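Local coordinates for protein GH3 beta-N-acetylglucosaminidase (Paenibacillaceae, PDB 6K5J) that hydrolyses terminal beta-linked N-acetylglucosamine residues as a glycoside hydrolase of family 3, probably acting on chitin-derived oligosaccharides and related glycans, at residues N141-V151 and S483-N491. Numbering follows the deposited sequence.
Sequences NNNPGNPVIGV and SARNPFDIN
Phe-488 lays one ring face against Pro-144, whose CB stands 3.9 Å from the ring centroid and 19° off the normal, the geometry of a CH-pi contact. Pro-487 CG sits against the opposite face, offset toward the rim, so the ring lies between two prolines. Asn-141 ND2 approaches Phe-488 CE2 at 3.6 Å, with amide and ring planes 12° apart; Asn-141 OD1 accepts a hydrogen bond from Gly-150 N, which comes in above the carbonyl plane. Replacing Phe-488 by an alanine would probably leave a gap between the two prolines and deprive the Asn-141 amide of its aromatic neighbour. The segments come from separate parts of the fold: 141-151 follows strand 132-133 in the TIM-barrel-type N-terminal domain, and 483-491 follows strand 478-483 of the mixed six-stranded sheet, so the contact joins barrel and C-terminal domain. With CG anti to the carbonyl carbon (chi1 -72°), the Asn-486 amide reaches across so that OD1 accepts a weak hydrogen bond from Val-151 N at 3.3 Å. Its ND2 donates to two waters, which in turn donate to Pro-144 O (2.7 Å from water 1) and Asn-146 O (2.8 Å from water 2). Val-151 crosses Arg-485 at about a right angle, CG1 lying 3.3 Å from Arg-485 O and CG2 against Arg-485 CG. Arg-485, extended from CG to NE, donates through NH2 to water 3, in the guanidinium plane and 2.9 Å away, and that water donates to Ile-149 O; Asp-404 forms a salt bridge with NH1, and Val-403 O also accepts from NH2.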
# COMPACT_ATOMS: atom_id res chain seq x y z
N ASN A 141 -1.76 7.51 -10.60
CA ASN A 141 -2.37 6.45 -11.42
C ASN A 141 -3.13 7.08 -12.59
O ASN A 141 -4.35 7.17 -12.61
CB ASN A 141 -3.28 5.57 -10.58
CG ASN A 141 -3.47 4.19 -11.18
OD1 ASN A 141 -2.70 3.27 -10.92
ND2 ASN A 141 -4.52 4.05 -11.99
N ASN A 142 -2.35 7.56 -13.56
CA ASN A 142 -2.89 8.15 -14.79
C ASN A 142 -3.17 7.10 -15.86
O ASN A 142 -3.63 7.45 -16.95
CB ASN A 142 -1.90 9.17 -15.34
CG ASN A 142 -0.61 8.53 -15.76
OD1 ASN A 142 0.09 7.96 -14.93
ND2 ASN A 142 -0.30 8.57 -17.05
N ASN A 143 -2.87 5.84 -15.58
CA ASN A 143 -3.15 4.73 -16.50
C ASN A 143 -4.17 3.80 -15.86
O ASN A 143 -3.83 3.09 -14.90
CB ASN A 143 -1.87 3.96 -16.82
CG ASN A 143 -2.12 2.77 -17.73
OD1 ASN A 143 -3.22 2.58 -18.26
ND2 ASN A 143 -1.08 1.98 -17.95
N PRO A 144 -5.41 3.73 -16.36
CA PRO A 144 -6.42 2.89 -15.69
C PRO A 144 -6.08 1.41 -15.73
O PRO A 144 -6.56 0.65 -14.87
CB PRO A 144 -7.72 3.21 -16.44
CG PRO A 144 -7.27 3.72 -17.79
CD PRO A 144 -5.94 4.41 -17.56
N GLY A 145 -5.24 0.98 -16.68
CA GLY A 145 -4.74 -0.38 -16.77
C GLY A 145 -3.65 -0.75 -15.79
O GLY A 145 -3.24 -1.92 -15.77
N ASN A 146 -3.16 0.18 -14.98
CA ASN A 146 -2.04 -0.12 -14.09
C ASN A 146 -2.38 -1.31 -13.19
O ASN A 146 -3.35 -1.24 -12.41
CB ASN A 146 -1.69 1.10 -13.24
CG ASN A 146 -0.38 0.92 -12.47
OD1 ASN A 146 -0.13 -0.14 -11.87
ND2 ASN A 146 0.47 1.93 -12.50
N PRO A 147 -1.64 -2.42 -13.28
CA PRO A 147 -2.02 -3.63 -12.54
C PRO A 147 -1.48 -3.71 -11.12
O PRO A 147 -1.83 -4.66 -10.41
CB PRO A 147 -1.41 -4.74 -13.39
CG PRO A 147 -0.12 -4.13 -13.88
CD PRO A 147 -0.48 -2.66 -14.16
N VAL A 148 -0.65 -2.77 -10.69
CA VAL A 148 -0.03 -2.87 -9.37
C VAL A 148 -0.32 -1.67 -8.47
O VAL A 148 -0.29 -1.82 -7.24
CB VAL A 148 1.50 -3.09 -9.51
CG1 VAL A 148 2.16 -1.93 -10.21
CG2 VAL A 148 2.15 -3.35 -8.14
N ILE A 149 -0.64 -0.50 -9.02
CA ILE A 149 -0.94 0.66 -8.19
C ILE A 149 -2.45 0.76 -7.97
O ILE A 149 -2.95 0.33 -6.92
CB ILE A 149 -0.35 1.94 -8.81
CG1 ILE A 149 1.16 1.76 -9.05
CG2 ILE A 149 -0.61 3.19 -7.92
CD1 ILE A 149 1.99 1.39 -7.78
N GLY A 150 -3.19 1.28 -8.94
CA GLY A 150 -4.65 1.31 -8.80
C GLY A 150 -5.05 2.16 -7.61
O GLY A 150 -4.57 3.29 -7.45
N VAL A 151 -5.90 1.61 -6.72
CA VAL A 151 -6.41 2.40 -5.59
C VAL A 151 -5.33 2.71 -4.55
O VAL A 151 -5.59 3.42 -3.57
CB VAL A 151 -7.60 1.72 -4.90
CG1 VAL A 151 -8.77 1.53 -5.87
CG2 VAL A 151 -7.17 0.38 -4.27
N SER A 483 -18.19 -0.54 -7.16
CA SER A 483 -16.85 -1.10 -7.20
C SER A 483 -16.17 -0.89 -5.86
O SER A 483 -16.19 0.21 -5.31
CB SER A 483 -16.03 -0.47 -8.33
OG SER A 483 -16.09 0.95 -8.30
N ALA A 484 -15.59 -1.97 -5.33
CA ALA A 484 -14.89 -1.94 -4.05
C ALA A 484 -13.39 -2.14 -4.21
O ALA A 484 -12.68 -2.37 -3.22
CB ALA A 484 -15.46 -3.00 -3.11
N ARG A 485 -12.88 -2.08 -5.44
CA ARG A 485 -11.46 -1.82 -5.61
C ARG A 485 -11.29 -0.80 -6.73
O ARG A 485 -11.75 0.34 -6.57
CB ARG A 485 -10.67 -3.12 -5.84
CG ARG A 485 -9.17 -2.88 -5.62
CD ARG A 485 -8.38 -4.11 -5.20
NE ARG A 485 -6.97 -3.73 -5.05
CZ ARG A 485 -6.13 -4.22 -4.14
NH1 ARG A 485 -6.53 -5.14 -3.27
NH2 ARG A 485 -4.88 -3.77 -4.10
N ASN A 486 -10.64 -1.13 -7.85
CA ASN A 486 -10.39 -0.10 -8.86
C ASN A 486 -11.71 0.41 -9.42
O ASN A 486 -12.60 -0.39 -9.73
CB ASN A 486 -9.52 -0.62 -10.00
CG ASN A 486 -8.06 -0.84 -9.59
OD1 ASN A 486 -7.68 -0.58 -8.45
ND2 ASN A 486 -7.25 -1.32 -10.52
N PRO A 487 -11.87 1.73 -9.57
CA PRO A 487 -13.12 2.26 -10.13
C PRO A 487 -13.24 2.07 -11.63
O PRO A 487 -14.31 2.32 -12.18
CB PRO A 487 -13.06 3.75 -9.77
CG PRO A 487 -11.57 4.06 -9.83
CD PRO A 487 -10.91 2.80 -9.26
N PHE A 488 -12.18 1.60 -12.28
CA PHE A 488 -12.15 1.46 -13.73
C PHE A 488 -12.95 0.26 -14.22
O PHE A 488 -13.05 0.05 -15.44
CB PHE A 488 -10.68 1.39 -14.18
CG PHE A 488 -9.80 2.40 -13.47
CD1 PHE A 488 -10.07 3.76 -13.57
CD2 PHE A 488 -8.75 1.99 -12.66
CE1 PHE A 488 -9.28 4.70 -12.89
CE2 PHE A 488 -7.96 2.92 -11.98
CZ PHE A 488 -8.23 4.27 -12.10
N ASP A 489 -13.53 -0.52 -13.30
CA ASP A 489 -14.46 -1.59 -13.67
C ASP A 489 -15.53 -1.10 -14.63
O ASP A 489 -15.97 -1.85 -15.51
CB ASP A 489 -15.13 -2.16 -12.42
CG ASP A 489 -14.22 -3.07 -11.62
OD1 ASP A 489 -13.04 -3.22 -12.00
OD2 ASP A 489 -14.69 -3.64 -10.61
N ILE A 490 -15.98 0.15 -14.47
CA ILE A 490 -17.06 0.68 -15.30
C ILE A 490 -16.70 0.58 -16.78
O ILE A 490 -17.60 0.47 -17.63
CB ILE A 490 -17.40 2.13 -14.91
CG1 ILE A 490 -18.65 2.62 -15.64
CG2 ILE A 490 -16.23 3.06 -15.18
CD1 ILE A 490 -19.09 4.02 -15.22
N ASN A 491 -15.40 0.64 -17.11
CA ASN A 491 -14.94 0.58 -18.50
C ASN A 491 -15.25 -0.76 -19.15
O ASN A 491 -15.31 -0.84 -20.38
CB ASN A 491 -13.43 0.82 -18.58
CG ASN A 491 -13.06 2.25 -18.25
OD1 ASN A 491 -13.91 3.14 -18.28
ND2 ASN A 491 -11.79 2.48 -17.95
O HOH W 1 -7.85 -1.31 -13.54
O HOH W 2 -4.56 -1.98 -9.98
O HOH W 3 -3.59 -2.24 -6.24